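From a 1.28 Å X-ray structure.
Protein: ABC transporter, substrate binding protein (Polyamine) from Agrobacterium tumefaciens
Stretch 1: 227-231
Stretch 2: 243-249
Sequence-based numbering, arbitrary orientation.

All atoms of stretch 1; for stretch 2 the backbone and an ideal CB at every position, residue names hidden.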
# COMPACT_ATOMS: atom_id res chain seq x y z
N SER A 227 1.41 -3.09 6.71
CA SER A 227 1.66 -3.58 8.05
C SER A 227 2.83 -2.84 8.66
O SER A 227 3.67 -2.31 7.94
CB SER A 227 2.04 -5.05 7.99
OG SER A 227 1.03 -5.79 7.32
N LEU A 228 2.90 -2.89 9.99
CA LEU A 228 4.10 -2.41 10.72
C LEU A 228 4.83 -3.63 11.23
O LEU A 228 4.22 -4.55 11.79
CB LEU A 228 3.74 -1.50 11.88
CG LEU A 228 3.00 -0.24 11.50
CD1 LEU A 228 2.70 0.60 12.72
CD2 LEU A 228 3.77 0.61 10.45
N VAL A 229 6.16 -3.65 10.97
CA VAL A 229 7.05 -4.72 11.38
C VAL A 229 8.31 -4.14 11.99
O VAL A 229 8.60 -2.95 11.84
CB VAL A 229 7.39 -5.65 10.20
CG1 VAL A 229 6.13 -6.28 9.64
CG2 VAL A 229 8.16 -4.93 9.10
N VAL A 230 9.04 -5.03 12.69
CA VAL A 230 10.28 -4.66 13.36
C VAL A 230 11.39 -5.55 12.85
O VAL A 230 11.36 -6.74 13.10
CB VAL A 230 10.10 -4.83 14.89
CG1 VAL A 230 11.41 -4.50 15.61
CG2 VAL A 230 8.98 -3.95 15.41
N PRO A 231 12.35 -5.00 12.11
CA PRO A 231 13.42 -5.87 11.58
C PRO A 231 14.21 -6.59 12.67
O PRO A 231 14.53 -5.98 13.70
CB PRO A 231 14.30 -4.92 10.77
CG PRO A 231 13.36 -3.82 10.37
CD PRO A 231 12.47 -3.63 11.60
N UNK A 243 6.17 1.97 19.79
CA UNK A 243 5.79 2.81 18.66
C UNK A 243 4.64 2.15 17.90
O UNK A 243 3.68 2.86 17.53
CB UNK A 243 6.98 3.05 17.73
N UNK A 244 4.71 0.83 17.70
CA UNK A 244 3.63 0.14 16.99
C UNK A 244 2.33 0.22 17.79
O UNK A 244 1.26 0.50 17.23
CB UNK A 244 4.00 -1.32 16.73
N UNK A 245 2.42 0.08 19.14
CA UNK A 245 1.23 0.18 19.98
C UNK A 245 0.61 1.58 19.83
O UNK A 245 -0.62 1.70 19.75
CB UNK A 245 1.58 -0.11 21.44
N UNK A 246 1.44 2.62 19.77
CA UNK A 246 0.97 3.97 19.60
C UNK A 246 0.37 4.18 18.19
O UNK A 246 -0.75 4.68 18.05
CB UNK A 246 2.12 4.95 19.85
N UNK A 247 1.13 3.82 17.15
CA UNK A 247 0.70 4.06 15.77
C UNK A 247 -0.63 3.38 15.41
O UNK A 247 -1.36 3.87 14.53
CB UNK A 247 1.79 3.58 14.81
N UNK A 248 -0.89 2.26 16.07
CA UNK A 248 -2.11 1.48 15.81
C UNK A 248 -3.23 1.76 16.79
O UNK A 248 -4.30 1.14 16.68
CB UNK A 248 -1.79 -0.02 15.84
N UNK A 249 -3.02 2.73 17.72
CA UNK A 249 -4.08 3.11 18.65
C UNK A 249 -5.15 3.96 17.92
O UNK A 249 -4.93 4.46 16.81
CB UNK A 249 -3.49 3.88 19.84

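The segment 243-247 is helical and runs nearly antiparallel to strand 227-229, at an angle of 162° and with a closest axial approach of 9.6 Å. The side chains that stretch 1 offers this helix are apolar: that of L228, in its m,t rotamer, and a methyl of V230.

Position 243 directs its CA-to-CB bond sideways, and its ideal CB has nothing of stretch 1 within 5.5 Å. Stretch 1 therefore constrains it little, and many side chains could be accommodated. It is F243; with chi1 at -179° the ring comes nearer to stretch 1 than the CB direction suggests, yet F243 CE2 stays 5.0 Å from L228 CD1, short of contact.

At position 244, the CA lies 6.8 Å from the CA of L228, the closest register between the segments, and the CB points toward stretch 1, with the ideal CB 4.6 Å from L228 CD1. The space ahead leads between L228 and V230, so a mid-sized aliphatic residue such as valine, leucine, isoleucine or methionine would suit. The residue is I244. Its m,t rotamer extends the longer branch along this path: I244 CG1 packs 4.0 Å from L228 CB, and I244 CD1 reaches V230 CG2 at 3.6 Å.

Position 245 points away from stretch 1 and 246 is out of its reach, so neither choice can be read from this contact. They are A245 and L246.

Position 247, one helical turn after 244, again points toward stretch 1. Here the ideal CB is already 3.7 Å from L228 CD1, which favours a small residue such as alanine, glycine or serine. It is A247, whose CB sits 3.8 Å from L228 CD1, a methyl-to-methyl contact.

Position 248 has left the helix, with phi/psi of -97/4. Its CB points toward stretch 1 but lies more than 5.5 Å from any of its atoms, leaving room for a modest side chain with an apolar end; the carbonyl of 244 also offers a nearby acceptor. Valine or threonine would be reasonable. T248 serves both surroundings: CG2 lies 4.1 Å from L228 CD1, while OG1 donates a hydrogen bond to I244 O at 2.8 Å.

Position 249 is beyond the reach of stretch 1, and its extended psi of 164° fits the N-cap of a following helix, where serine, threonine, aspartate or asparagine are common. It is S249, but its OG makes no capping bond, donating instead to L246 O at 2.6 Å.

Stretch 2 243-249: FIALATS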
# COMPACT_ATOMS: atom_id res chain seq x y z
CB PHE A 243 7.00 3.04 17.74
CG PHE A 243 6.67 3.93 16.56
CD1 PHE A 243 6.72 5.31 16.68
CD2 PHE A 243 6.20 3.39 15.37
CE1 PHE A 243 6.38 6.14 15.60
CE2 PHE A 243 5.86 4.21 14.29
CZ PHE A 243 5.92 5.58 14.42
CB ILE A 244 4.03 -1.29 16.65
CG1 ILE A 244 5.17 -1.27 15.60
CG2 ILE A 244 2.82 -2.09 16.16
CD1 ILE A 244 5.68 -2.63 15.21
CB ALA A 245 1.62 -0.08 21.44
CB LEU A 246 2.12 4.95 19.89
CG LEU A 246 1.83 6.46 19.77
CD1 LEU A 246 1.83 6.96 18.30
CD2 LEU A 246 0.58 6.91 20.54
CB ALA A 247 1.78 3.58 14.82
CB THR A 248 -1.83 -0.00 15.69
OG1 THR A 248 -1.35 -0.50 16.94
CG2 THR A 248 -0.84 -0.33 14.58
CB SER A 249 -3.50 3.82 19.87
OG SER A 249 -2.88 5.04 19.53
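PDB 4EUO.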